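Local atomic coordinates of beta-amyloid-like protein (Caenorhabditis elegans, PDB entry 3K66), a protein that binds heparin through its E2 domain and, as a nematode homologue of the human amyloid precursor protein, probably takes part in cell adhesion and neural development. Residues R111-T116 with H124-S129; T116-P121 with R185-L190; Y133-E138 with V199-D204. One frame throughout, in Å; residues are numbered along the deposited sequence.

Contact 1: R111-T116 with H124-S129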
ATOM      1  N   ARG A 111     -10.259  24.665 -10.485  1.00 69.95           N
ATOM      2  CA  ARG A 111     -11.316  25.651 -10.409  1.00 72.10           C
ATOM      3  C   ARG A 111     -10.817  27.057 -10.690  1.00 75.01           C
ATOM      4  O   ARG A 111     -11.507  27.852 -11.315  1.00 76.16           O
ATOM      5  CB  ARG A 111     -11.972  25.589  -9.045  1.00 72.09           C
ATOM      6  CG  ARG A 111     -12.837  24.357  -8.845  1.00 70.28           C
ATOM      7  CD  ARG A 111     -14.211  24.774  -8.389  1.00 70.97           C
ATOM      8  NE  ARG A 111     -15.238  24.445  -9.373  1.00 73.29           N
ATOM      9  CZ  ARG A 111     -16.473  24.940  -9.358  1.00 75.55           C
ATOM     10  NH1 ARG A 111     -16.839  25.803  -8.406  1.00 77.09           N
ATOM     11  NH2 ARG A 111     -17.353  24.551 -10.276  1.00 75.49           N
ATOM     12  N   GLN A 112      -9.608  27.369 -10.241  1.00 81.14           N
ATOM     13  CA  GLN A 112      -9.069  28.697 -10.495  1.00 84.52           C
ATOM     14  C   GLN A 112      -8.883  28.789 -12.006  1.00 85.58           C
ATOM     15  O   GLN A 112      -9.259  29.783 -12.637  1.00 84.90           O
ATOM     16  CB  GLN A 112      -7.731  28.902  -9.763  1.00 85.09           C
ATOM     17  CG  GLN A 112      -7.608  30.280  -9.078  1.00 90.99           C
ATOM     18  CD  GLN A 112      -6.339  30.455  -8.249  1.00 94.00           C
ATOM     19  OE1 GLN A 112      -6.373  30.991  -7.131  1.00 94.33           O
ATOM     20  NE2 GLN A 112      -5.221  30.026  -8.795  1.00 94.43           N
ATOM     21  N   ALA A 113      -8.316  27.733 -12.580  1.00 82.89           N
ATOM     22  CA  ALA A 113      -8.081  27.680 -14.015  1.00 82.10           C
ATOM     23  C   ALA A 113      -9.365  28.048 -14.745  1.00 81.38           C
ATOM     24  O   ALA A 113      -9.345  28.759 -15.751  1.00 80.86           O
ATOM     25  CB  ALA A 113      -7.630  26.285 -14.422  1.00 83.39           C
ATOM     26  N   LEU A 114     -10.485  27.548 -14.238  1.00 81.05           N
ATOM     27  CA  LEU A 114     -11.781  27.821 -14.848  1.00 79.33           C
ATOM     28  C   LEU A 114     -12.242  29.252 -14.603  1.00 81.17           C
ATOM     29  O   LEU A 114     -12.632  29.955 -15.540  1.00 81.95           O
ATOM     30  CB  LEU A 114     -12.844  26.848 -14.324  1.00 73.61           C
ATOM     31  CG  LEU A 114     -12.913  25.491 -15.018  1.00 70.76           C
ATOM     32  CD1 LEU A 114     -13.876  24.598 -14.267  1.00 64.03           C
ATOM     33  CD2 LEU A 114     -13.344  25.659 -16.488  1.00 65.36           C
ATOM     34  N   ALA A 115     -12.214  29.681 -13.343  1.00 81.72           N
ATOM     35  CA  ALA A 115     -12.630  31.033 -13.009  1.00 81.46           C
ATOM     36  C   ALA A 115     -11.822  32.016 -13.848  1.00 82.08           C
ATOM     37  O   ALA A 115     -12.391  32.909 -14.471  1.00 81.14           O
ATOM     38  CB  ALA A 115     -12.439  31.301 -11.521  1.00 83.70           C
ATOM     39  N   THR A 116     -10.503  31.845 -13.878  1.00 81.40           N
ATOM     40  CA  THR A 116      -9.643  32.727 -14.664  1.00 82.81           C
ATOM     41  C   THR A 116     -10.003  32.688 -16.134  1.00 84.99           C
ATOM     42  O   THR A 116      -9.714  33.613 -16.881  1.00 86.71           O
ATOM     43  CB  THR A 116      -8.167  32.352 -14.529  1.00 82.34           C
ATOM     44  OG1 THR A 116      -7.704  32.707 -13.221  1.00 81.95           O
ATOM     45  CG2 THR A 116      -7.333  33.066 -15.581  1.00 80.24           C
ATOM     46  N   HIS A 124      -5.172  26.253 -22.109  1.00 85.32           N
ATOM     47  CA  HIS A 124      -4.178  25.254 -21.734  1.00 84.60           C
ATOM     48  C   HIS A 124      -4.114  24.953 -20.245  1.00 80.65           C
ATOM     49  O   HIS A 124      -4.121  23.795 -19.838  1.00 80.60           O
ATOM     50  CB  HIS A 124      -2.796  25.696 -22.239  1.00 91.23           C
ATOM     51  CG  HIS A 124      -1.649  25.013 -21.565  1.00 98.37           C
ATOM     52  ND1 HIS A 124      -1.263  25.313 -20.271  1.00102.51           N
ATOM     53  CD2 HIS A 124      -0.787  24.059 -21.995  1.00102.14           C
ATOM     54  CE1 HIS A 124      -0.219  24.579 -19.944  1.00105.92           C
ATOM     55  NE2 HIS A 124       0.092  23.808 -20.971  1.00105.64           N
ATOM     56  N   SER A 125      -4.048  25.995 -19.428  1.00 78.28           N
ATOM     57  CA  SER A 125      -3.965  25.796 -17.989  1.00 74.40           C
ATOM     58  C   SER A 125      -5.121  24.961 -17.448  1.00 71.39           C
ATOM     59  O   SER A 125      -4.929  24.116 -16.572  1.00 69.23           O
ATOM     60  CB  SER A 125      -3.908  27.145 -17.267  1.00 73.84           C
ATOM     61  OG  SER A 125      -3.713  26.964 -15.881  1.00 72.36           O
ATOM     62  N   VAL A 126      -6.322  25.189 -17.969  1.00 67.27           N
ATOM     63  CA  VAL A 126      -7.479  24.428 -17.502  1.00 66.30           C
ATOM     64  C   VAL A 126      -7.204  22.936 -17.641  1.00 66.61           C
ATOM     65  O   VAL A 126      -7.363  22.176 -16.676  1.00 64.89           O
ATOM     66  CB  VAL A 126      -8.776  24.851 -18.263  1.00 65.51           C
ATOM     67  CG1 VAL A 126      -9.801  23.721 -18.279  1.00 60.71           C
ATOM     68  CG2 VAL A 126      -9.394  26.063 -17.570  1.00 64.33           C
ATOM     69  N   LEU A 127      -6.776  22.540 -18.839  1.00 65.78           N
ATOM     70  CA  LEU A 127      -6.457  21.153 -19.159  1.00 65.55           C
ATOM     71  C   LEU A 127      -5.357  20.553 -18.277  1.00 67.74           C
ATOM     72  O   LEU A 127      -5.553  19.513 -17.651  1.00 68.62           O
ATOM     73  CB  LEU A 127      -6.050  21.056 -20.629  1.00 63.55           C
ATOM     74  CG  LEU A 127      -5.559  19.719 -21.191  1.00 61.82           C
ATOM     75  CD1 LEU A 127      -6.504  18.597 -20.820  1.00 61.66           C
ATOM     76  CD2 LEU A 127      -5.471  19.828 -22.697  1.00 60.74           C
ATOM     77  N   GLN A 128      -4.201  21.210 -18.223  1.00 71.84           N
ATOM     78  CA  GLN A 128      -3.084  20.727 -17.409  1.00 73.54           C
ATOM     79  C   GLN A 128      -3.547  20.575 -15.979  1.00 73.77           C
ATOM     80  O   GLN A 128      -3.046  19.737 -15.226  1.00 74.77           O
ATOM     81  CB  GLN A 128      -1.911  21.709 -17.456  1.00 74.31           C
ATOM     82  CG  GLN A 128      -0.794  21.125 -18.117  1.00 78.94           C
ATOM     83  N   SER A 129      -4.521  21.400 -15.614  1.00 71.41           N
ATOM     84  CA  SER A 129      -5.069  21.377 -14.267  1.00 70.13           C
ATOM     85  C   SER A 129      -5.925  20.128 -14.079  1.00 68.84           C
ATOM     86  O   SER A 129      -5.803  19.394 -13.091  1.00 67.80           O
ATOM     87  CB  SER A 129      -5.905  22.628 -14.032  1.00 71.24           C
ATOM     88  OG  SER A 129      -6.076  22.826 -12.648  1.00 72.97           O
TER
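A113 and V126 meet where two antiparallel helices run past each other, and small groups do the touching: CB of A113 lies 3.6 Å from the CG2 methyl of V126. The same CB sits equally near the partner backbone, 3.6 Å from V126 CA, which is possible because alanine has nothing beyond CB to hold the helices apart. V126 keeps CG1 anti to its backbone N (chi1 154°), while CG2 stands anti to the carbonyl carbon and reaches the backbone of A113, 3.3 Å from A113 O. This methyl is shared with the next residue, since L114 CD2 comes to 4.1 Å from V126 CG2, the two branched side chains crossing at a slant. Two serines, one helical turn apart, also border the alanine: S125 OG is 4.2 Å from A113 CB, and S129 CB is 4.1 Å from that same atom. No hydrogen bond joins R111-T116 to H124-S129; the contact between them is apolar and largely buried.

Around the pair, A113 O accepts a hydrogen bond from the side-chain amide ND2 of N122, in the link between the helices, so a polar backbone atom bordering the apolar patch is satisfied from the turn itself. L190 of helix 188-191 packs on both L114 and V126, and S129 also touches D109 and Y110 further back along helix 55-119. At this level the short axes approach to 8.4 Å with their directions 163° apart. Such close, nearly antiparallel packing beside a brief connection is that of a helical hairpin, here at the turn between two long helices of the all-helical E2 domain.

Contact 2: T116-P121 with R185-L190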
ATOM      1  N   THR A 116     -10.503  31.845 -13.878  1.00 81.40           N
ATOM      2  CA  THR A 116      -9.643  32.727 -14.664  1.00 82.81           C
ATOM      3  C   THR A 116     -10.003  32.688 -16.134  1.00 84.99           C
ATOM      4  O   THR A 116      -9.714  33.613 -16.881  1.00 86.71           O
ATOM      5  CB  THR A 116      -8.167  32.352 -14.529  1.00 82.34           C
ATOM      6  OG1 THR A 116      -7.704  32.707 -13.221  1.00 81.95           O
ATOM      7  CG2 THR A 116      -7.333  33.066 -15.581  1.00 80.24           C
ATOM      8  N   HIS A 117     -10.657  31.615 -16.544  1.00 86.47           N
ATOM      9  CA  HIS A 117     -11.056  31.459 -17.932  1.00 87.04           C
ATOM     10  C   HIS A 117     -12.256  32.311 -18.292  1.00 91.24           C
ATOM     11  O   HIS A 117     -12.337  32.835 -19.400  1.00 93.07           O
ATOM     12  CB  HIS A 117     -11.383  30.002 -18.230  1.00 83.99           C
ATOM     13  CG  HIS A 117     -11.597  29.734 -19.682  1.00 79.73           C
ATOM     14  ND1 HIS A 117     -10.562  29.732 -20.595  1.00 76.39           N
ATOM     15  CD2 HIS A 117     -12.725  29.512 -20.397  1.00 77.65           C
ATOM     16  CE1 HIS A 117     -11.041  29.520 -21.803  1.00 74.45           C
ATOM     17  NE2 HIS A 117     -12.353  29.382 -21.713  1.00 75.02           N
ATOM     18  N   VAL A 118     -13.201  32.408 -17.362  1.00 94.75           N
ATOM     19  CA  VAL A 118     -14.396  33.206 -17.576  1.00 95.29           C
ATOM     20  C   VAL A 118     -13.983  34.506 -18.233  1.00100.36           C
ATOM     21  O   VAL A 118     -14.590  34.939 -19.211  1.00101.32           O
ATOM     22  CB  VAL A 118     -15.109  33.524 -16.233  1.00 94.92           C
ATOM     23  CG1 VAL A 118     -15.663  34.937 -16.245  1.00 91.56           C
ATOM     24  CG2 VAL A 118     -16.230  32.511 -15.961  1.00 93.60           C
ATOM     25  N   ASN A 119     -12.947  35.125 -17.676  1.00101.93           N
ATOM     26  CA  ASN A 119     -12.430  36.391 -18.177  1.00103.54           C
ATOM     27  C   ASN A 119     -11.579  36.141 -19.415  1.00103.07           C
ATOM     28  O   ASN A 119     -12.015  36.357 -20.544  1.00103.99           O
ATOM     29  CB  ASN A 119     -11.560  37.073 -17.121  1.00106.71           C
ATOM     30  CG  ASN A 119     -12.020  36.798 -15.694  1.00108.44           C
ATOM     31  OD1 ASN A 119     -11.198  36.480 -14.836  1.00109.42           O
ATOM     32  ND2 ASN A 119     -13.315  36.942 -15.425  1.00108.84           N
ATOM     33  N   LYS A 120     -10.347  35.687 -19.218  1.00 99.10           N
ATOM     34  CA  LYS A 120      -9.474  35.423 -20.370  1.00 97.37           C
ATOM     35  C   LYS A 120      -9.065  33.970 -20.513  1.00 98.17           C
ATOM     36  O   LYS A 120      -8.774  33.292 -19.530  1.00 94.68           O
ATOM     37  CB  LYS A 120      -8.256  36.323 -20.328  1.00 97.14           C
ATOM     38  CG  LYS A 120      -7.286  36.069 -19.200  1.00 96.03           C
ATOM     39  CD  LYS A 120      -7.799  36.635 -17.905  1.00 96.98           C
ATOM     40  CE  LYS A 120      -6.709  36.548 -16.850  1.00 98.00           C
ATOM     41  NZ  LYS A 120      -7.158  37.221 -15.600  1.00 98.16           N
ATOM     42  N   PRO A 121      -9.032  33.474 -21.762  1.00 95.26           N
ATOM     43  CA  PRO A 121      -8.688  32.117 -22.191  1.00 97.04           C
ATOM     44  C   PRO A 121      -7.573  31.384 -21.443  1.00 98.58           C
ATOM     45  O   PRO A 121      -6.441  31.316 -21.927  1.00 96.23           O
ATOM     46  CB  PRO A 121      -8.331  32.286 -23.670  1.00 95.22           C
ATOM     47  CG  PRO A 121      -9.336  33.270 -24.086  1.00 93.90           C
ATOM     48  CD  PRO A 121      -9.384  34.283 -22.935  1.00 94.15           C
ATOM     49  N   ARG A 185     -19.340  21.637 -18.741  1.00 67.90           N
ATOM     50  CA  ARG A 185     -20.595  21.881 -19.438  1.00 69.42           C
ATOM     51  C   ARG A 185     -20.977  23.361 -19.601  1.00 71.32           C
ATOM     52  O   ARG A 185     -21.651  23.735 -20.570  1.00 72.15           O
ATOM     53  CB  ARG A 185     -21.725  21.132 -18.734  1.00 69.03           C
ATOM     54  CG  ARG A 185     -21.568  19.618 -18.753  1.00 70.08           C
ATOM     55  CD  ARG A 185     -22.749  18.935 -18.087  1.00 70.02           C
ATOM     56  NE  ARG A 185     -22.709  17.499 -18.300  1.00 69.09           N
ATOM     57  CZ  ARG A 185     -23.655  16.659 -17.904  1.00 70.46           C
ATOM     58  NH1 ARG A 185     -24.730  17.102 -17.265  1.00 73.95           N
ATOM     59  NH2 ARG A 185     -23.525  15.370 -18.158  1.00 71.19           N
ATOM     60  N   ASP A 186     -20.554  24.203 -18.663  1.00 71.00           N
ATOM     61  CA  ASP A 186     -20.888  25.622 -18.728  1.00 70.79           C
ATOM     62  C   ASP A 186     -19.991  26.461 -19.640  1.00 71.84           C
ATOM     63  O   ASP A 186     -20.385  27.543 -20.067  1.00 70.66           O
ATOM     64  CB  ASP A 186     -20.923  26.202 -17.315  1.00 68.14           C
ATOM     65  CG  ASP A 186     -22.257  25.965 -16.633  1.00 66.15           C
ATOM     66  OD1 ASP A 186     -22.415  26.392 -15.467  1.00 63.10           O
ATOM     67  OD2 ASP A 186     -23.152  25.360 -17.267  1.00 63.82           O
ATOM     68  N   PHE A 187     -18.786  25.987 -19.929  1.00 73.69           N
ATOM     69  CA  PHE A 187     -17.919  26.719 -20.833  1.00 76.20           C
ATOM     70  C   PHE A 187     -17.965  25.992 -22.173  1.00 75.70           C
ATOM     71  O   PHE A 187     -17.021  25.302 -22.561  1.00 77.53           O
ATOM     72  CB  PHE A 187     -16.500  26.800 -20.260  1.00 79.91           C
ATOM     73  CG  PHE A 187     -16.393  27.709 -19.068  1.00 85.01           C
ATOM     74  CD1 PHE A 187     -16.788  27.264 -17.819  1.00 87.96           C
ATOM     75  CD2 PHE A 187     -15.959  29.025 -19.199  1.00 88.46           C
ATOM     76  CE1 PHE A 187     -16.772  28.111 -16.710  1.00 91.39           C
ATOM     77  CE2 PHE A 187     -15.941  29.884 -18.088  1.00 92.33           C
ATOM     78  CZ  PHE A 187     -16.349  29.416 -16.841  1.00 92.08           C
ATOM     79  N   PRO A 188     -19.080  26.170 -22.906  1.00 76.53           N
ATOM     80  CA  PRO A 188     -19.290  25.538 -24.206  1.00 79.02           C
ATOM     81  C   PRO A 188     -18.092  25.775 -25.074  1.00 78.56           C
ATOM     82  O   PRO A 188     -17.574  24.859 -25.714  1.00 77.81           O
ATOM     83  CB  PRO A 188     -20.534  26.236 -24.736  1.00 78.28           C
ATOM     84  CG  PRO A 188     -20.413  27.613 -24.166  1.00 76.88           C
ATOM     85  CD  PRO A 188     -20.017  27.296 -22.732  1.00 77.13           C
ATOM     86  N   ASP A 189     -17.651  27.020 -25.094  1.00 82.33           N
ATOM     87  CA  ASP A 189     -16.484  27.369 -25.868  1.00 86.45           C
ATOM     88  C   ASP A 189     -15.364  26.365 -25.573  1.00 85.06           C
ATOM     89  O   ASP A 189     -14.728  25.824 -26.483  1.00 85.47           O
ATOM     90  CB  ASP A 189     -16.005  28.780 -25.494  1.00 91.91           C
ATOM     91  CG  ASP A 189     -15.827  28.979 -23.969  1.00 97.52           C
ATOM     92  OD1 ASP A 189     -16.819  29.299 -23.276  1.00101.04           O
ATOM     93  OD2 ASP A 189     -14.698  28.816 -23.456  1.00100.46           O
ATOM     94  N   LEU A 190     -15.180  26.080 -24.289  1.00 84.00           N
ATOM     95  CA  LEU A 190     -14.120  25.202 -23.821  1.00 81.60           C
ATOM     96  C   LEU A 190     -14.433  23.715 -23.754  1.00 81.92           C
ATOM     97  O   LEU A 190     -13.573  22.875 -24.028  1.00 81.76           O
ATOM     98  CB  LEU A 190     -13.674  25.749 -22.468  1.00 79.37           C
ATOM     99  CG  LEU A 190     -12.941  24.939 -21.413  1.00 76.92           C
ATOM    100  CD1 LEU A 190     -11.516  25.440 -21.270  1.00 75.40           C
ATOM    101  CD2 LEU A 190     -13.691  25.110 -20.093  1.00 75.18           C
TER
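H117 and D189 form a histidine-carboxylate hydrogen bond that ties the weakly bonded last turn of helix 55-119 to the short helix 188-191, in a contact that also takes in F187, the residue before that helix, at the tip of the elongated E2 fold. The donor is H117 NE2 and the acceptor D189 OD2, 3.0 Å apart with an N-H...O angle of 159°. The side chains reach toward each other tip to tip, ring and carboxylate nearly coplanar, and OD2 is approached almost along its C-O bond. H117 has CG anti to its backbone N (chi1 -171°), which carries CG toward R185-L190. At the other ring nitrogen, ND1 is weakly hydrogen-bonded to the backbone N of N122, so both nitrogens have partners, which probably limits turning of the ring. One face of the imidazole receives L190 CD1 in a CH-pi contact, 4.2 Å from the ring centroid. At the imidazole edge, CD2 of H117 lies 3.5 Å from F187 CD2, the two aromatic planes being inclined at 66°. An alanine at H117 would probably leave D189 OD2 without its donor across this contact and open a gap between L190 CD1 and F187 CD2.

V118 follows with a purely apolar approach to the phenyl ring of F187, the residue at the N-cap position of helix 188-191. L114, one turn back along helix 55-119, also touches this phenylalanine. V118 and F187 cross at about a right angle: V118 CG2 comes to the ring edge near CZ and CE2, and V118 CA lies in the ring plane, 3.7 Å from F187 CE2.

Contact 3: Y133-E138 with V199-D204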
ATOM      1  N   TYR A 133      -5.656  16.601 -11.772  1.00 56.51           N
ATOM      2  CA  TYR A 133      -6.707  16.093 -10.903  1.00 53.99           C
ATOM      3  C   TYR A 133      -6.996  14.638 -11.228  1.00 53.17           C
ATOM      4  O   TYR A 133      -7.213  13.824 -10.322  1.00 53.22           O
ATOM      5  CB  TYR A 133      -7.978  16.926 -11.066  1.00 52.79           C
ATOM      6  CG  TYR A 133      -9.145  16.331 -10.342  1.00 51.20           C
ATOM      7  CD1 TYR A 133      -9.191  16.293  -8.946  1.00 52.00           C
ATOM      8  CD2 TYR A 133     -10.179  15.737 -11.055  1.00 50.74           C
ATOM      9  CE1 TYR A 133     -10.240  15.668  -8.288  1.00 52.73           C
ATOM     10  CE2 TYR A 133     -11.233  15.107 -10.421  1.00 50.39           C
ATOM     11  CZ  TYR A 133     -11.260  15.072  -9.034  1.00 54.02           C
ATOM     12  OH  TYR A 133     -12.310  14.426  -8.396  1.00 54.52           O
ATOM     13  N   ILE A 134      -7.012  14.319 -12.520  1.00 51.06           N
ATOM     14  CA  ILE A 134      -7.267  12.961 -12.974  1.00 49.20           C
ATOM     15  C   ILE A 134      -6.175  12.013 -12.495  1.00 49.43           C
ATOM     16  O   ILE A 134      -6.443  10.939 -11.962  1.00 49.13           O
ATOM     17  CB  ILE A 134      -7.335  12.915 -14.521  1.00 48.24           C
ATOM     18  CG1 ILE A 134      -8.687  13.467 -14.974  1.00 45.41           C
ATOM     19  CG2 ILE A 134      -7.121  11.480 -15.038  1.00 43.22           C
ATOM     20  CD1 ILE A 134      -8.857  13.493 -16.460  1.00 43.13           C
ATOM     21  N   ARG A 135      -4.930  12.416 -12.697  1.00 53.15           N
ATOM     22  CA  ARG A 135      -3.789  11.607 -12.279  1.00 53.64           C
ATOM     23  C   ARG A 135      -3.989  11.291 -10.804  1.00 53.96           C
ATOM     24  O   ARG A 135      -3.851  10.140 -10.392  1.00 54.45           O
ATOM     25  CB  ARG A 135      -2.490  12.405 -12.480  1.00 54.41           C
ATOM     26  CG  ARG A 135      -1.501  11.764 -13.444  1.00 56.53           C
ATOM     27  CD  ARG A 135      -0.267  12.621 -13.700  1.00 54.70           C
ATOM     28  NE  ARG A 135      -0.564  13.715 -14.607  1.00 57.06           N
ATOM     29  CZ  ARG A 135      -0.521  14.992 -14.261  1.00 60.22           C
ATOM     30  NH1 ARG A 135      -0.187  15.310 -13.014  1.00 60.26           N
ATOM     31  NH2 ARG A 135      -0.818  15.938 -15.156  1.00 60.69           N
ATOM     32  N   ALA A 136      -4.343  12.317 -10.025  1.00 54.15           N
ATOM     33  CA  ALA A 136      -4.547  12.173  -8.579  1.00 55.45           C
ATOM     34  C   ALA A 136      -5.559  11.103  -8.206  1.00 55.66           C
ATOM     35  O   ALA A 136      -5.258  10.190  -7.438  1.00 55.89           O
ATOM     36  CB  ALA A 136      -4.964  13.503  -7.971  1.00 55.59           C
ATOM     37  N   GLU A 137      -6.774  11.236  -8.721  1.00 53.65           N
ATOM     38  CA  GLU A 137      -7.803  10.249  -8.437  1.00 54.22           C
ATOM     39  C   GLU A 137      -7.363   8.857  -8.923  1.00 55.31           C
ATOM     40  O   GLU A 137      -7.488   7.861  -8.198  1.00 53.77           O
ATOM     41  CB  GLU A 137      -9.118  10.657  -9.098  1.00 52.69           C
ATOM     42  CG  GLU A 137      -9.695  11.920  -8.501  1.00 52.36           C
ATOM     43  CD  GLU A 137     -10.526  11.637  -7.274  1.00 54.27           C
ATOM     44  OE1 GLU A 137     -10.303  10.588  -6.638  1.00 54.36           O
ATOM     45  OE2 GLU A 137     -11.406  12.459  -6.935  1.00 57.30           O
ATOM     46  N   GLU A 138      -6.824   8.788 -10.140  1.00 56.78           N
ATOM     47  CA  GLU A 138      -6.396   7.502 -10.670  1.00 58.03           C
ATOM     48  C   GLU A 138      -5.285   6.864  -9.811  1.00 58.34           C
ATOM     49  O   GLU A 138      -5.237   5.643  -9.676  1.00 56.63           O
ATOM     50  CB  GLU A 138      -5.981   7.645 -12.134  1.00 56.90           C
ATOM     51  CG  GLU A 138      -6.604   6.576 -13.050  1.00 61.67           C
ATOM     52  CD  GLU A 138      -8.139   6.611 -13.082  1.00 62.60           C
ATOM     53  OE1 GLU A 138      -8.724   7.689 -13.259  1.00 64.67           O
ATOM     54  OE2 GLU A 138      -8.767   5.556 -12.941  1.00 64.35           O
ATOM     55  N   VAL A 199     -10.719  13.316 -21.496  1.00 56.65           N
ATOM     56  CA  VAL A 199     -11.343  11.986 -21.408  1.00 56.27           C
ATOM     57  C   VAL A 199     -10.397  10.901 -21.934  1.00 56.13           C
ATOM     58  O   VAL A 199     -10.214   9.862 -21.300  1.00 53.39           O
ATOM     59  CB  VAL A 199     -12.700  11.898 -22.184  1.00 57.02           C
ATOM     60  CG1 VAL A 199     -13.218  10.477 -22.143  1.00 54.75           C
ATOM     61  CG2 VAL A 199     -13.748  12.817 -21.560  1.00 55.92           C
ATOM     62  N   THR A 200      -9.802  11.138 -23.100  1.00 57.61           N
ATOM     63  CA  THR A 200      -8.859  10.179 -23.658  1.00 57.73           C
ATOM     64  C   THR A 200      -7.670  10.040 -22.698  1.00 58.12           C
ATOM     65  O   THR A 200      -7.190   8.929 -22.406  1.00 55.92           O
ATOM     66  CB  THR A 200      -8.385  10.623 -25.040  1.00 57.54           C
ATOM     67  OG1 THR A 200      -9.528  10.796 -25.886  1.00 57.50           O
ATOM     68  CG2 THR A 200      -7.443   9.565 -25.657  1.00 56.99           C
ATOM     69  N   TYR A 201      -7.219  11.177 -22.181  1.00 58.07           N
ATOM     70  CA  TYR A 201      -6.114  11.177 -21.240  1.00 58.40           C
ATOM     71  C   TYR A 201      -6.455  10.277 -20.073  1.00 58.73           C
ATOM     72  O   TYR A 201      -5.611   9.540 -19.566  1.00 59.44           O
ATOM     73  CB  TYR A 201      -5.831  12.578 -20.708  1.00 60.07           C
ATOM     74  CG  TYR A 201      -4.717  12.607 -19.678  1.00 61.42           C
ATOM     75  CD1 TYR A 201      -3.380  12.469 -20.051  1.00 60.94           C
ATOM     76  CD2 TYR A 201      -5.009  12.768 -18.322  1.00 61.19           C
ATOM     77  CE1 TYR A 201      -2.370  12.495 -19.100  1.00 61.80           C
ATOM     78  CE2 TYR A 201      -4.014  12.795 -17.372  1.00 61.37           C
ATOM     79  CZ  TYR A 201      -2.693  12.658 -17.769  1.00 62.31           C
ATOM     80  OH  TYR A 201      -1.698  12.694 -16.818  1.00 62.32           O
ATOM     81  N   TRP A 202      -7.701  10.350 -19.631  1.00 56.70           N
ATOM     82  CA  TRP A 202      -8.148   9.527 -18.510  1.00 53.08           C
ATOM     83  C   TRP A 202      -8.067   8.051 -18.895  1.00 54.40           C
ATOM     84  O   TRP A 202      -7.525   7.252 -18.153  1.00 53.90           O
ATOM     85  CB  TRP A 202      -9.573   9.924 -18.129  1.00 49.80           C
ATOM     86  CG  TRP A 202     -10.202   9.154 -17.033  1.00 44.80           C
ATOM     87  CD1 TRP A 202      -9.576   8.433 -16.059  1.00 46.94           C
ATOM     88  CD2 TRP A 202     -11.585   9.180 -16.676  1.00 43.61           C
ATOM     89  NE1 TRP A 202     -10.487   8.027 -15.100  1.00 41.27           N
ATOM     90  CE2 TRP A 202     -11.721   8.474 -15.461  1.00 42.00           C
ATOM     91  CE3 TRP A 202     -12.714   9.740 -17.267  1.00 41.42           C
ATOM     92  CZ2 TRP A 202     -12.950   8.321 -14.820  1.00 44.02           C
ATOM     93  CZ3 TRP A 202     -13.947   9.592 -16.633  1.00 43.63           C
ATOM     94  CH2 TRP A 202     -14.057   8.886 -15.414  1.00 43.95           C
ATOM     95  N   LYS A 203      -8.588   7.689 -20.064  1.00 52.88           N
ATOM     96  CA  LYS A 203      -8.535   6.299 -20.497  1.00 53.82           C
ATOM     97  C   LYS A 203      -7.068   5.886 -20.672  1.00 56.32           C
ATOM     98  O   LYS A 203      -6.645   4.812 -20.216  1.00 54.72           O
ATOM     99  CB  LYS A 203      -9.315   6.112 -21.805  1.00 53.86           C
ATOM    100  CG  LYS A 203      -9.121   4.766 -22.493  1.00 54.47           C
ATOM    101  CD  LYS A 203      -7.927   4.782 -23.459  1.00 56.27           C
ATOM    102  CE  LYS A 203      -8.018   3.655 -24.504  1.00 53.91           C
ATOM    103  NZ  LYS A 203      -8.164   2.302 -23.858  1.00 54.20           N
ATOM    104  N   ASP A 204      -6.293   6.753 -21.325  1.00 58.25           N
ATOM    105  CA  ASP A 204      -4.879   6.477 -21.532  1.00 57.99           C
ATOM    106  C   ASP A 204      -4.148   6.367 -20.196  1.00 57.45           C
ATOM    107  O   ASP A 204      -3.436   5.399 -19.947  1.00 57.27           O
ATOM    108  CB  ASP A 204      -4.221   7.553 -22.410  1.00 58.81           C
ATOM    109  CG  ASP A 204      -4.544   7.365 -23.880  1.00 61.44           C
ATOM    110  OD1 ASP A 204      -4.715   6.190 -24.268  1.00 62.36           O
ATOM    111  OD2 ASP A 204      -4.623   8.366 -24.639  1.00 62.58           O
TER
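R135 NE donates a hydrogen bond to Y201 OH, 2.7 Å long with an N-H...O angle of 156°. The hydroxyl lies near the guanidinium plane, at its edge, whereas the phenol ring is turned almost perpendicular to that plane. A bend at chi3 (-77°) places NE for this bond. On the other flank W202 NE1 lies 2.6 Å from E138 OE1, in a weak, strongly bent hydrogen bond. The stronger partner of the buried E138 carboxylate is R206, whose NH2 forms a salt bridge with OE2; the glutamate's charge is thus probably balanced from within helix 195-209, one turn beyond W202. Buried E137 accepts a weak hydrogen bond from Y133 OH at OE2 and forms salt bridges with K103 and R176.

Between R135 and E138, I134 fills the middle: its CG2 is 4.1 Å from Y201 CE2, and its CD1 is 4.0 Å from W202 CB. I177 of helix 163-182 touches both W202 and E138, adding a third helix. The short axes run in broadly the same direction, 30° apart and 10.2 Å at closest approach. This is helix-on-helix packing of an α-helical bundle, with the C-terminal helix 195-209 laid along helix 123-154.

From the N terminus, helix 55-119 runs to the tip of the fold, where contact 1 closes the short turn into helix 123-154 with seven residues between its segments. Contact 2 starts at T116, which also ends the first segment of contact 1, and closes on R185-L190, with 63 residues between its segments. Their segments alternate along the chain, so the two cross, and they touch in space, their centres about 9 Å apart. Contact 3 opens further along helix 123-154, in series after contact 1, and crosses contact 2 before closing on helix 195-209. Together they tie the hairpin tip, the short helix 188-191 and the C-terminal helix to the long helices.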